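Local coordinates for protein epsin-1 (Saccharomyces cerevisiae, PDB 5LOZ) that binds membranes rich in phosphatidylinositol bisphosphates, as well as clathrin and ubiquitin, and is required for endocytosis, its ENTH domain being the part present here, at residues A[58-63]-A[107-112]; A[7-12]-A[27-32]; A[71-76]-A[127-132]. All coordinates share one frame; numbering follows the deposited sequence. Where two conformers were deposited one is given.

Contact 1: residues A[58-63]-A[107-112]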
ATOM      1  N   ARG A  58      10.327   6.317   1.909  1.00 11.41           N
ATOM      2  CA  ARG A  58       9.083   6.530   2.681  1.00 12.04           C
ATOM      3  C   ARG A  58       7.850   6.468   1.789  1.00 11.09           C
ATOM      4  O   ARG A  58       6.808   5.974   2.219  1.00 10.12           O
ATOM      5  CB  ARG A  58       9.108   7.803   3.527  1.00 10.58           C
ATOM      6  CG  ARG A  58      10.122   7.792   4.649  1.00  8.40           C
ATOM      7  CD  ARG A  58      10.307   9.173   5.246  1.00 11.35           C
ATOM      8  NE  ARG A  58      11.260   9.094   6.374  1.00 12.79           N
ATOM      9  CZ  ARG A  58      12.591   9.164   6.241  1.00 14.87           C
ATOM     10  NH1 ARG A  58      13.120   9.300   5.044  1.00 11.82           N
ATOM     11  NH2 ARG A  58      13.383   9.039   7.293  1.00 13.22           N
ATOM     12  N   HIS A  59       7.979   6.878   0.529  1.00 11.15           N
ATOM     13  CA  HIS A  59       6.915   6.747  -0.410  1.00 10.88           C
ATOM     14  C   HIS A  59       6.544   5.284  -0.569  1.00 12.43           C
ATOM     15  O   HIS A  59       5.369   4.927  -0.565  1.00 14.53           O
ATOM     16  CB  HIS A  59       7.300   7.299  -1.790  1.00 11.05           C
ATOM     17  CG  HIS A  59       7.326   8.786  -1.888  1.00 13.01           C
ATOM     18  ND1 HIS A  59       7.930   9.442  -2.945  1.00 16.02           N
ATOM     19  CD2 HIS A  59       6.898   9.749  -1.042  1.00 14.81           C
ATOM     20  CE1 HIS A  59       7.826  10.744  -2.758  1.00 12.31           C
ATOM     21  NE2 HIS A  59       7.203  10.960  -1.618  1.00 14.58           N
ATOM     22  N   ILE A  60       7.569   4.460  -0.697  1.00 11.98           N
ATOM     23  CA  ILE A  60       7.439   3.009  -0.899  1.00 12.11           C
ATOM     24  C   ILE A  60       6.860   2.326   0.330  1.00 11.31           C
ATOM     25  O   ILE A  60       5.858   1.626   0.221  1.00 10.37           O
ATOM     26  CB  ILE A  60       8.825   2.354  -1.236  1.00 10.86           C
ATOM     27  CG1 ILE A  60       9.496   3.111  -2.408  1.00 12.01           C
ATOM     28  CG2 ILE A  60       8.659   0.904  -1.523  1.00  7.85           C
ATOM     29  CD1 ILE A  60      10.808   2.474  -2.917  1.00 12.00           C
ATOM     30  N   ALA A  61       7.466   2.553   1.498  1.00 10.09           N
ATOM     31  CA  ALA A  61       6.966   2.004   2.742  1.00 10.00           C
ATOM     32  C   ALA A  61       5.487   2.316   2.947  1.00  9.91           C
ATOM     33  O   ALA A  61       4.711   1.419   3.273  1.00  9.32           O
ATOM     34  CB  ALA A  61       7.788   2.517   3.918  1.00  9.84           C
ATOM     35  N   LYS A  62       5.096   3.580   2.774  1.00  7.68           N
ATOM     36  CA  LYS A  62       3.738   3.999   3.103  1.00  9.67           C
ATOM     37  C   LYS A  62       2.713   3.437   2.079  1.00  9.55           C
ATOM     38  O   LYS A  62       1.613   3.053   2.454  1.00 10.34           O
ATOM     39  CB  LYS A  62       3.653   5.507   3.198  1.00  8.88           C
ATOM     40  CG  LYS A  62       4.520   6.087   4.300  1.00 10.45           C
ATOM     41  CD  LYS A  62       4.558   7.587   4.255  1.00 13.35           C
ATOM     42  CE  LYS A  62       3.351   8.217   4.940  1.00 11.56           C
ATOM     43  NZ  LYS A  62       3.467   9.711   4.988  1.00 14.36           N
ATOM     44  N   ALA A  63       3.112   3.377   0.822  1.00  9.01           N
ATOM     45  CA  ALA A  63       2.329   2.767  -0.222  1.00  9.54           C
ATOM     46  C   ALA A  63       2.034   1.302   0.146  1.00 10.27           C
ATOM     47  O   ALA A  63       0.888   0.844   0.042  1.00  8.57           O
ATOM     48  CB  ALA A  63       3.021   2.842  -1.547  1.00  9.88           C
ATOM     49  N   GLN A 107      15.016  -2.058   5.653  1.00 11.39           N
ATOM     50  CA  GLN A 107      14.363  -3.169   6.359  1.00 12.36           C
ATOM     51  C   GLN A 107      12.861  -2.929   6.601  1.00 12.65           C
ATOM     52  O   GLN A 107      12.087  -3.884   6.669  1.00  9.74           O
ATOM     53  CB  GLN A 107      15.049  -3.464   7.670  1.00 13.76           C
ATOM     54  CG  GLN A 107      14.851  -2.417   8.723  1.00 14.91           C
ATOM     55  CD  GLN A 107      15.626  -2.710   9.976  1.00 18.74           C
ATOM     56  OE1 GLN A 107      15.290  -3.664  10.700  1.00 20.04           O
ATOM     57  NE2 GLN A 107      16.661  -1.886  10.267  1.00 14.62           N
ATOM     58  N   ILE A 108      12.466  -1.642   6.708  1.00 11.79           N
ATOM     59  CA  ILE A 108      11.086  -1.251   6.873  1.00 12.00           C
ATOM     60  C   ILE A 108      10.325  -1.637   5.605  1.00 10.63           C
ATOM     61  O   ILE A 108       9.269  -2.250   5.690  1.00 12.92           O
ATOM     62  CB  ILE A 108      10.964   0.268   7.202  1.00 13.23           C
ATOM     63  CG1 ILE A 108      11.607   0.575   8.570  1.00 13.23           C
ATOM     64  CG2 ILE A 108       9.510   0.701   7.182  1.00 12.39           C
ATOM     65  CD1 ILE A 108      11.829   2.085   8.915  1.00 11.50           C
ATOM     66  N   VAL A 109      10.851  -1.274   4.441  1.00 10.06           N
ATOM     67  CA  VAL A 109      10.306  -1.657   3.132  1.00 11.64           C
ATOM     68  C   VAL A 109      10.232  -3.163   2.968  1.00 12.37           C
ATOM     69  O   VAL A 109       9.156  -3.690   2.629  1.00 11.26           O
ATOM     70  CB  VAL A 109      11.105  -1.071   1.976  1.00 12.56           C
ATOM     71  CG1 VAL A 109      10.564  -1.537   0.605  1.00 11.50           C
ATOM     72  CG2 VAL A 109      11.119   0.478   2.036  1.00 13.64           C
ATOM     73  N   ARG A 110      11.340  -3.845   3.279  1.00 11.84           N
ATOM     74  CA  ARG A 110      11.435  -5.294   3.140  1.00 11.57           C
ATOM     75  C   ARG A 110      10.385  -6.038   3.998  1.00 11.52           C
ATOM     76  O   ARG A 110       9.714  -6.983   3.507  1.00  8.18           O
ATOM     77  CB  ARG A 110      12.852  -5.799   3.512  1.00 11.05           C
ATOM     78  CG  ARG A 110      13.953  -5.350   2.545  1.00 11.75           C
ATOM     79  CD  ARG A 110      15.178  -6.173   2.704  1.00 12.29           C
ATOM     80  NE  ARG A 110      15.836  -6.069   4.003  1.00 12.39           N
ATOM     81  CZ  ARG A 110      16.697  -5.086   4.331  1.00 14.21           C
ATOM     82  NH1 ARG A 110      16.978  -4.140   3.468  1.00 12.00           N
ATOM     83  NH2 ARG A 110      17.264  -5.038   5.513  1.00 10.95           N
ATOM     84  N   VAL A 111      10.279  -5.664   5.279  1.00 10.90           N
ATOM     85  CA  VAL A 111       9.285  -6.306   6.151  1.00 11.84           C
ATOM     86  C   VAL A 111       7.833  -6.111   5.639  1.00 11.88           C
ATOM     87  O   VAL A 111       7.053  -7.070   5.536  1.00 10.76           O
ATOM     88  CB  VAL A 111       9.425  -5.883   7.589  1.00 12.34           C
ATOM     89  CG1 VAL A 111       8.256  -6.401   8.408  1.00 14.28           C
ATOM     90  CG2 VAL A 111      10.734  -6.440   8.167  1.00 13.12           C
ATOM     91  N   LYS A 112       7.497  -4.894   5.280  1.00 10.72           N
ATOM     92  CA  LYS A 112       6.160  -4.624   4.701  1.00 12.90           C
ATOM     93  C   LYS A 112       5.864  -5.404   3.404  1.00 12.71           C
ATOM     94  O   LYS A 112       4.761  -5.950   3.228  1.00 12.04           O
ATOM     95  CB  LYS A 112       5.974  -3.122   4.522  1.00 12.66           C
ATOM     96  CG  LYS A 112       5.792  -2.401   5.859  1.00 17.54           C
ATOM     97  CD  LYS A 112       5.786  -0.909   5.698  1.00 22.31           C
ATOM     98  CE  LYS A 112       5.718  -0.195   7.057  1.00 26.47           C
ATOM     99  NZ  LYS A 112       4.483  -0.546   7.803  1.00 25.74           N
TER
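Ala-61 faces Ile-108, Val-109 and Lys-112 of helix 106-121, with its CA only 5.0 Å from the CA of Val-109. The helices here run in nearly the same direction, at 25° to each other, and the short segments approach to 9.1 Å between axes. The small alanine side chain is consistent with so close an approach.

Lys-112 is the side chain to follow. Its CB is aimed at helix 57-73, and CG lies anti to the carbonyl carbon, beside the backbone N (chi1 -72°); from there the chain runs extended to CD. This methylene makes the contact: it lies 3.5 Å from the carbonyl oxygen of Ala-61, a carbon against an oxygen rather than a polar bond, and is also near the Ala-61 CB. About the CD-CE bond the chain bends (chi4 -61°), and it ends in NZ, which is hydrogen-bonded to OG1 of Thr-65, one turn further along helix 57-73. The same hydroxyl is bonded to the oxygen of Ala-61, so it links the ammonium group to the carbonyl that CD touches.

Beside this polar end the packing is mainly aliphatic. The Ala-61 CB meets CG2 of Ile-108 at 4.1 Å, and CG2 of Val-109 comes to 4.2 Å from the backbone N of Ala-61. The other branch of Val-109, CG1, anti to its backbone N, meets CG2 of Ile-60 at 3.8 Å, the two side chains crossing at a slant. Leu-64 continues this seam, touching both Val-109 and Lys-112.

The chemistry is therefore that of a close-packed aliphatic interface edged by a lysine, whose methylenes belong to the packing and whose charge is carried past it to a hydroxyl.

Contact 2: residues A[7-12]-A[27-32]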
ATOM      1  N   GLN A   7      -7.052  11.884  -5.221  1.00 15.42           N
ATOM      2  CA  GLN A   7      -5.662  11.963  -5.581  1.00 14.84           C
ATOM      3  C   GLN A   7      -4.886  12.725  -4.508  1.00 16.38           C
ATOM      4  O   GLN A   7      -3.780  12.345  -4.176  1.00 13.83           O
ATOM      5  CB  GLN A   7      -5.477  12.579  -6.941  1.00 16.25           C
ATOM      6  CG  GLN A   7      -5.929  11.659  -8.103  1.00 17.84           C
ATOM      7  CD  GLN A   7      -5.895  12.325  -9.467  1.00 22.06           C
ATOM      8  OE1 GLN A   7      -6.401  13.444  -9.665  1.00 21.58           O
ATOM      9  NE2 GLN A   7      -5.326  11.637 -10.425  1.00 25.59           N
ATOM     10  N   VAL A   8      -5.483  13.769  -3.938  1.00 17.41           N
ATOM     11  CA  VAL A   8      -4.831  14.509  -2.871  1.00 18.63           C
ATOM     12  C   VAL A   8      -4.757  13.608  -1.642  1.00 18.39           C
ATOM     13  O   VAL A   8      -3.716  13.547  -0.988  1.00 19.36           O
ATOM     14  CB  VAL A   8      -5.583  15.848  -2.540  1.00 20.98           C
ATOM     15  CG1 VAL A   8      -4.991  16.509  -1.297  1.00 23.39           C
ATOM     16  CG2 VAL A   8      -5.499  16.814  -3.737  1.00 21.55           C
ATOM     17  N   LEU A   9      -5.861  12.915  -1.353  1.00 18.21           N
ATOM     18  CA  LEU A   9      -5.902  11.937  -0.214  1.00 18.50           C
ATOM     19  C   LEU A   9      -4.729  10.926  -0.296  1.00 16.71           C
ATOM     20  O   LEU A   9      -3.939  10.765   0.648  1.00 17.03           O
ATOM     21  CB  LEU A   9      -7.214  11.165  -0.235  1.00 19.15           C
ATOM     22  CG  LEU A   9      -7.797  10.469   1.006  1.00 21.69           C
ATOM     23  CD1 LEU A   9      -8.637   9.252   0.604  1.00 20.82           C
ATOM     24  CD2 LEU A   9      -6.832  10.135   1.987  1.00 22.42           C
ATOM     25  N   VAL A  10      -4.616  10.254  -1.427  1.00 17.10           N
ATOM     26  CA  VAL A  10      -3.633   9.163  -1.552  1.00 17.42           C
ATOM     27  C   VAL A  10      -2.215   9.730  -1.562  1.00 16.72           C
ATOM     28  O   VAL A  10      -1.337   9.160  -0.919  1.00 16.35           O
ATOM     29  CB  VAL A  10      -3.891   8.222  -2.750  1.00 14.63           C
ATOM     30  CG1 VAL A  10      -3.778   8.945  -4.101  1.00 17.99           C
ATOM     31  CG2 VAL A  10      -2.962   7.062  -2.691  1.00 17.55           C
ATOM     32  N   ARG A  11      -2.011  10.870  -2.193  1.00 16.65           N
ATOM     33  CA  ARG A  11      -0.676  11.522  -2.188  1.00 18.39           C
ATOM     34  C   ARG A  11      -0.252  11.930  -0.781  1.00 18.12           C
ATOM     35  O   ARG A  11       0.888  11.680  -0.390  1.00 15.98           O
ATOM     36  CB  ARG A  11      -0.643  12.741  -3.098  1.00 20.49           C
ATOM     37  CG  ARG A  11      -0.698  12.444  -4.612  1.00 21.44           C
ATOM     38  CD  ARG A  11      -0.242  13.668  -5.431  1.00 25.42           C
ATOM     39  NE  ARG A  11       1.154  13.927  -5.139  1.00 39.09           N
ATOM     40  CZ  ARG A  11       1.758  15.101  -5.264  1.00 47.16           C
ATOM     41  NH1 ARG A  11       1.083  16.155  -5.698  1.00 48.22           N
ATOM     42  NH2 ARG A  11       3.049  15.224  -4.938  1.00 52.20           N
ATOM     43  N   ASN A  12      -1.172  12.532  -0.025  1.00 17.39           N
ATOM     44  CA  ASN A  12      -0.898  12.990   1.320  1.00 18.04           C
ATOM     45  C   ASN A  12      -0.623  11.840   2.250  1.00 16.40           C
ATOM     46  O   ASN A  12       0.254  11.913   3.094  1.00 17.28           O
ATOM     47  CB  ASN A  12      -2.050  13.804   1.889  1.00 18.46           C
ATOM     48  CG  ASN A  12      -2.213  15.174   1.229  1.00 24.86           C
ATOM     49  OD1 ASN A  12      -1.330  15.661   0.531  1.00 27.06           O
ATOM     50  ND2 ASN A  12      -3.378  15.794   1.440  1.00 33.53           N
ATOM     51  N   ILE A  27      -8.653   4.484   6.554  1.00 15.67           N
ATOM     52  CA  ILE A  27     -10.083   4.219   6.571  1.00 16.08           C
ATOM     53  C   ILE A  27     -10.742   4.852   5.364  1.00 16.11           C
ATOM     54  O   ILE A  27     -11.542   4.204   4.660  1.00 14.76           O
ATOM     55  CB  ILE A  27     -10.726   4.730   7.889  1.00 16.49           C
ATOM     56  CG1 ILE A  27     -10.326   3.833   9.058  1.00 17.77           C
ATOM     57  CG2 ILE A  27     -12.280   4.835   7.771  1.00 21.00           C
ATOM     58  CD1 ILE A  27     -10.530   4.486  10.345  1.00 20.95           C
ATOM     59  N   GLU A  28     -10.381   6.107   5.079  1.00 14.76           N
ATOM     60  CA  GLU A  28     -10.949   6.781   3.931  1.00 16.19           C
ATOM     61  C   GLU A  28     -10.523   6.128   2.608  1.00 14.33           C
ATOM     62  O   GLU A  28     -11.312   6.040   1.700  1.00 14.50           O
ATOM     63  CB  GLU A  28     -10.585   8.275   3.964  1.00 17.84           C
ATOM     64  CG  GLU A  28     -11.520   9.114   3.128  1.00 23.37           C
ATOM     65  CD  GLU A  28     -11.352  10.623   3.319  1.00 33.54           C
ATOM     66  OE1 GLU A  28     -11.890  11.372   2.455  1.00 38.61           O
ATOM     67  OE2 GLU A  28     -10.693  11.045   4.308  1.00 39.29           O
ATOM     68  N   LEU A  29      -9.264   5.679   2.490  1.00 13.73           N
ATOM     69  CA  LEU A  29      -8.794   5.019   1.255  1.00 12.23           C
ATOM     70  C   LEU A  29      -9.500   3.670   1.033  1.00 11.09           C
ATOM     71  O   LEU A  29      -9.865   3.325  -0.090  1.00 12.85           O
ATOM     72  CB  LEU A  29      -7.262   4.842   1.288  1.00 12.43           C
ATOM     73  CG  LEU A  29      -6.447   6.126   1.083  1.00 11.88           C
ATOM     74  CD1 LEU A  29      -4.981   5.912   1.385  1.00 11.43           C
ATOM     75  CD2 LEU A  29      -6.605   6.676  -0.368  1.00 16.57           C
ATOM     76  N   ALA A  30      -9.766   2.941   2.121  1.00 11.07           N
ATOM     77  CA  ALA A  30     -10.472   1.678   2.020  1.00 11.11           C
ATOM     78  C   ALA A  30     -11.923   1.886   1.609  1.00 12.71           C
ATOM     79  O   ALA A  30     -12.436   1.153   0.754  1.00 13.90           O
ATOM     80  CB  ALA A  30     -10.331   0.848   3.291  1.00  8.67           C
ATOM     81  N   GLU A  31     -12.563   2.936   2.124  1.00 14.88           N
ATOM     82  CA  GLU A  31     -13.941   3.260   1.747  0.59 15.95           C
ATOM     83  C   GLU A  31     -14.000   3.682   0.294  1.00 15.55           C
ATOM     84  O   GLU A  31     -14.831   3.207  -0.490  1.00 16.04           O
ATOM     85  CB  GLU A  31     -14.515   4.355   2.666  0.59 16.80           C
ATOM     86  CG  GLU A  31     -14.881   3.866   4.065  0.59 18.48           C
ATOM     87  CD  GLU A  31     -16.006   2.787   4.061  0.59 25.01           C
ATOM     88  OE1 GLU A  31     -16.803   2.747   3.098  0.59 23.96           O
ATOM     89  OE2 GLU A  31     -16.099   2.009   5.042  0.59 28.49           O
ATOM     90  N   LYS A  32     -13.055   4.509  -0.099  1.00 16.29           N
ATOM     91  CA  LYS A  32     -12.999   4.984  -1.485  1.00 16.05           C
ATOM     92  C   LYS A  32     -12.695   3.915  -2.516  1.00 16.46           C
ATOM     93  O   LYS A  32     -13.134   4.028  -3.668  1.00 18.51           O
ATOM     94  CB  LYS A  32     -12.075   6.184  -1.596  1.00 15.86           C
ATOM     95  CG  LYS A  32     -12.675   7.447  -0.988  1.00 20.82           C
ATOM     96  CD  LYS A  32     -11.835   8.709  -1.237  1.00 24.70           C
ATOM     97  CE  LYS A  32     -12.557   9.942  -0.656  1.00 28.70           C
ATOM     98  NZ  LYS A  32     -12.110  11.228  -1.299  1.00 36.11           N
TER
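Leu-9 reaches across to helix 23-32 with CD1 foremost, and Glu-28, Leu-29 and Lys-32 gather round that methyl. Leu-9 and Leu-29 run past each other in opposite directions, side by side rather than end to end. Their methyls, Leu-9 CD1 and Leu-29 CD2, are modelled 3.4 Å apart, tighter than normal packing, so the exact placement of these two groups is doubtful. The CD2 of Leu-29 also lies 3.9 Å from the CB of Val-10.

Lys-32 meets Leu-9 differently, tip to tip: its extended chain brings CD to 3.7 Å from the Leu-9 CD1. Glu-28, its CG anti to the backbone N (chi1 -159°), lays its own CG 3.8 Å from the same methyl. Both charged residues thus lend carbon to the contact while their ends pair only loosely, Lys-32 NZ being 3.8 Å from Glu-28 OE1, a long salt bridge. Further into the fold, Val-10 touches Met-45 of helix 36-50, and Leu-29 touches Val-66 of helix 57-73.

The two helices cross at a steep incline, 136° between their directions, as the first helix pair of the alpha-alpha superhelix that makes up the ENTH domain.

Contact 3: residues A[71-76]-A[127-132]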
ATOM      1  N   ILE A  71      -6.165  -4.521   1.085  1.00 10.39           N
ATOM      2  CA  ILE A  71      -6.495  -5.926   0.827  1.00 11.18           C
ATOM      3  C   ILE A  71      -7.192  -6.548   2.036  1.00 11.11           C
ATOM      4  O   ILE A  71      -7.897  -7.532   1.903  1.00 11.09           O
ATOM      5  CB  ILE A  71      -5.287  -6.785   0.331  1.00 10.31           C
ATOM      6  CG1 ILE A  71      -4.262  -7.033   1.436  1.00 13.05           C
ATOM      7  CG2 ILE A  71      -4.636  -6.162  -0.946  1.00 12.67           C
ATOM      8  CD1 ILE A  71      -3.251  -8.116   1.117  1.00  9.83           C
ATOM      9  N   ARG A  72      -6.966  -5.961   3.222  1.00 12.09           N
ATOM     10  CA  ARG A  72      -7.601  -6.406   4.427  1.00 11.01           C
ATOM     11  C   ARG A  72      -8.986  -5.764   4.665  1.00 10.74           C
ATOM     12  O   ARG A  72      -9.842  -6.375   5.303  1.00 11.11           O
ATOM     13  CB  ARG A  72      -6.707  -6.196   5.635  1.00 11.79           C
ATOM     14  CG  ARG A  72      -5.492  -7.088   5.725  1.00 10.62           C
ATOM     15  CD  ARG A  72      -4.424  -6.456   6.627  1.00 19.58           C
ATOM     16  NE  ARG A  72      -4.889  -6.340   7.978  1.00 26.54           N
ATOM     17  CZ  ARG A  72      -4.610  -5.352   8.820  1.00 31.72           C
ATOM     18  NH1 ARG A  72      -3.811  -4.349   8.472  1.00 32.30           N
ATOM     19  NH2 ARG A  72      -5.131  -5.383  10.051  1.00 35.29           N
ATOM     20  N   PHE A  73      -9.200  -4.548   4.156  1.00 11.17           N
ATOM     21  CA  PHE A  73     -10.440  -3.791   4.456  1.00 12.41           C
ATOM     22  C   PHE A  73     -11.142  -3.226   3.231  1.00 12.35           C
ATOM     23  O   PHE A  73     -12.266  -2.749   3.332  1.00 12.83           O
ATOM     24  CB  PHE A  73     -10.123  -2.610   5.392  1.00 13.42           C
ATOM     25  CG  PHE A  73      -9.773  -3.012   6.798  1.00 15.21           C
ATOM     26  CD1 PHE A  73      -8.436  -3.268   7.163  1.00 19.52           C
ATOM     27  CD2 PHE A  73     -10.773  -3.137   7.760  1.00 13.75           C
ATOM     28  CE1 PHE A  73      -8.106  -3.634   8.512  1.00 16.21           C
ATOM     29  CE2 PHE A  73     -10.455  -3.509   9.102  1.00 15.13           C
ATOM     30  CZ  PHE A  73      -9.120  -3.759   9.459  1.00 19.62           C
ATOM     31  N   GLY A  74     -10.469  -3.204   2.081  1.00 11.55           N
ATOM     32  CA  GLY A  74     -11.005  -2.553   0.899  1.00 11.46           C
ATOM     33  C   GLY A  74     -11.687  -3.482  -0.053  1.00 12.99           C
ATOM     34  O   GLY A  74     -11.863  -4.647   0.240  1.00 11.00           O
ATOM     35  N   SER A  75     -12.081  -2.945  -1.203  1.00 13.92           N
ATOM     36  CA  SER A  75     -12.702  -3.703  -2.295  1.00 16.41           C
ATOM     37  C   SER A  75     -11.907  -4.948  -2.725  1.00 17.34           C
ATOM     38  O   SER A  75     -10.673  -4.935  -2.757  1.00 15.80           O
ATOM     39  CB  SER A  75     -12.823  -2.750  -3.513  1.00 17.60           C
ATOM     40  OG  SER A  75     -12.950  -3.454  -4.721  1.00 18.72           O
ATOM     41  N   GLU A  76     -12.601  -6.014  -3.112  1.00 16.95           N
ATOM     42  CA  GLU A  76     -11.920  -7.196  -3.657  1.00 17.77           C
ATOM     43  C   GLU A  76     -11.008  -6.828  -4.839  1.00 15.56           C
ATOM     44  O   GLU A  76     -10.059  -7.505  -5.133  1.00 17.62           O
ATOM     45  CB  GLU A  76     -12.931  -8.274  -4.141  1.00 19.62           C
ATOM     46  CG  GLU A  76     -13.820  -8.848  -3.114  1.00 24.88           C
ATOM     47  CD  GLU A  76     -13.127  -9.749  -2.064  1.00 29.19           C
ATOM     48  OE1 GLU A  76     -11.968 -10.180  -2.243  1.00 33.71           O
ATOM     49  OE2 GLU A  76     -13.771  -9.984  -1.019  1.00 31.29           O
ATOM     50  N   ASN A 127      -8.729 -14.573   3.577  1.00 13.83           N
ATOM     51  CA  ASN A 127     -10.166 -14.781   3.477  1.00 14.75           C
ATOM     52  C   ASN A 127     -10.854 -14.567   4.776  1.00 15.65           C
ATOM     53  O   ASN A 127     -11.898 -13.916   4.838  1.00 17.34           O
ATOM     54  CB  ASN A 127     -10.479 -16.171   2.948  1.00 14.61           C
ATOM     55  CG  ASN A 127     -11.955 -16.429   2.875  1.00 18.56           C
ATOM     56  OD1 ASN A 127     -12.664 -15.724   2.185  1.00 17.86           O
ATOM     57  ND2 ASN A 127     -12.421 -17.417   3.607  1.00 18.73           N
ATOM     58  N   GLU A 128     -10.262 -15.080   5.858  1.00 15.27           N
ATOM     59  CA  GLU A 128     -10.785 -14.833   7.198  1.00 15.79           C
ATOM     60  C   GLU A 128     -10.629 -13.372   7.680  1.00 16.71           C
ATOM     61  O   GLU A 128     -11.518 -12.801   8.308  1.00 19.35           O
ATOM     62  CB  GLU A 128     -10.139 -15.790   8.214  1.00 14.98           C
ATOM     63  CG  GLU A 128     -10.587 -17.169   8.072  1.00 16.63           C
ATOM     64  CD  GLU A 128      -9.624 -18.161   8.693  1.00 20.46           C
ATOM     65  OE1 GLU A 128      -8.999 -17.829   9.747  1.00 15.53           O
ATOM     66  OE2 GLU A 128      -9.476 -19.275   8.100  1.00 19.43           O
ATOM     67  N   GLU A 129      -9.504 -12.756   7.394  1.00 14.90           N
ATOM     68  CA  GLU A 129      -9.388 -11.345   7.692  1.00 16.28           C
ATOM     69  C   GLU A 129     -10.485 -10.568   7.010  1.00 16.12           C
ATOM     70  O   GLU A 129     -11.142  -9.707   7.634  1.00 15.49           O
ATOM     71  CB  GLU A 129      -8.018 -10.821   7.243  1.00 16.41           C
ATOM     72  CG  GLU A 129      -7.758  -9.407   7.542  1.00 18.40           C
ATOM     73  CD  GLU A 129      -7.293  -9.110   8.955  1.00 14.66           C
ATOM     74  OE1 GLU A 129      -7.052 -10.038   9.748  1.00 27.15           O
ATOM     75  OE2 GLU A 129      -7.159  -7.917   9.264  1.00 21.33           O
ATOM     76  N   ARG A 130     -10.678 -10.807   5.715  1.00 14.55           N
ATOM     77  CA  ARG A 130     -11.652 -10.024   4.968  1.00 16.26           C
ATOM     78  C   ARG A 130     -13.105 -10.307   5.417  1.00 16.97           C
ATOM     79  O   ARG A 130     -13.908  -9.380   5.518  1.00 17.47           O
ATOM     80  CB  ARG A 130     -11.490 -10.208   3.460  1.00 15.84           C
ATOM     81  CG  ARG A 130     -10.191  -9.579   2.895  1.00 15.32           C
ATOM     82  CD  ARG A 130     -10.048  -9.758   1.418  1.00 12.11           C
ATOM     83  NE  ARG A 130     -11.165  -9.176   0.688  1.00 15.05           N
ATOM     84  CZ  ARG A 130     -11.331  -7.882   0.479  1.00 17.41           C
ATOM     85  NH1 ARG A 130     -10.407  -7.043   0.909  1.00 16.03           N
ATOM     86  NH2 ARG A 130     -12.401  -7.426  -0.165  1.00 17.14           N
ATOM     87  N   ASN A 131     -13.437 -11.563   5.684  1.00 17.12           N
ATOM     88  CA  ASN A 131     -14.738 -11.893   6.270  1.00 20.55           C
ATOM     89  C   ASN A 131     -14.979 -11.162   7.583  1.00 20.91           C
ATOM     90  O   ASN A 131     -16.056 -10.646   7.853  1.00 22.78           O
ATOM     91  CB  ASN A 131     -14.844 -13.393   6.551  1.00 21.03           C
ATOM     92  CG  ASN A 131     -15.099 -14.207   5.310  1.00 22.60           C
ATOM     93  OD1 ASN A 131     -15.431 -13.663   4.234  1.00 22.03           O
ATOM     94  ND2 ASN A 131     -14.944 -15.536   5.443  1.00 23.01           N
ATOM     95  N   MET A 132     -13.941 -11.132   8.405  1.00 21.34           N
ATOM     96  CA  MET A 132     -13.982 -10.463   9.648  1.00 20.42           C
ATOM     97  C   MET A 132     -14.144  -8.967   9.496  1.00 19.35           C
ATOM     98  O   MET A 132     -14.965  -8.362  10.227  1.00 18.25           O
ATOM     99  CB  MET A 132     -12.710 -10.745  10.412  1.00 20.62           C
ATOM    100  CG  MET A 132     -12.637 -10.043  11.742  1.00 24.25           C
ATOM    101  SD  MET A 132     -11.196 -10.653  12.705  1.00 27.65           S
ATOM    102  CE  MET A 132     -10.867 -12.125  11.824  1.00 16.14           C
TER
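The turn that ends helix 57-73 and starts the next helix is filled by Arg-130, which reaches in from helix 123-133 to Ile-71, Gly-74 and Glu-76. A bend at chi3 (59°) swings its guanidinium into the turn, where the acceptors lie round its edge, near its plane. NH1 donates to the oxygen of Ile-71 at 2.7 Å, coming from above that carbonyl plane. NH1 and NH2 together grip the oxygen of Gly-74, each at 2.9 Å, with NH2 in the plane of the carbonyl. On the far side from Ile-71, NH2 forms a salt bridge with OE2 of Glu-76 at 3.0 Å. The carboxylate stands 75° to the guanidinium and is met from above its plane; the same OE2 also pairs with NE of Arg-137.

In fold terms, the last helix of the superhelix is tied here to a corner between two earlier ones. Gly-74 is where the chain leaves the helix, and Ser-75 is the N-cap of the next, its OG bonded to the N of Asn-77. A leucine in place of Arg-130 would probably leave the Ile-71 and Gly-74 carbonyls without these donors and Glu-76 without this arginine partner.

A second salt bridge lies alongside: Arg-72 NE donates to Glu-129 OE2 at 3.0 Å, with the two flat groups 48° apart. Their stems touch too, CG of Arg-72 lying 3.7 Å from CG of Glu-129. Phe-73 puts CE1 over one face of the Arg-72 guanidinium, towards its rim. Arg-72 NH1 goes to Asp-68, and Glu-129 OE2 accepts from Asn-133.

In the fold
Helix 57-73 is shared by contacts 1 and 3: contact 1 uses its start and contact 3 its end, their centres about 21 Å apart on opposite sides of the chain's centre. The partners differ, helix 106-121 in contact 1 and helix 123-133, next in the chain, in contact 3. Contact 2 closes earlier in the sequence, its centre about 18 Å from that of contact 1 and about 17 Å from that of contact 3. It touches contact 3 directly, the CB of Ala-30 lying 4.1 Å from the CB of Phe-73. All three join helices within the ENTH domain, contacts 1 and 2 mainly by apolar packing, contact 3 by arginine hydrogen bonds and salt bridges.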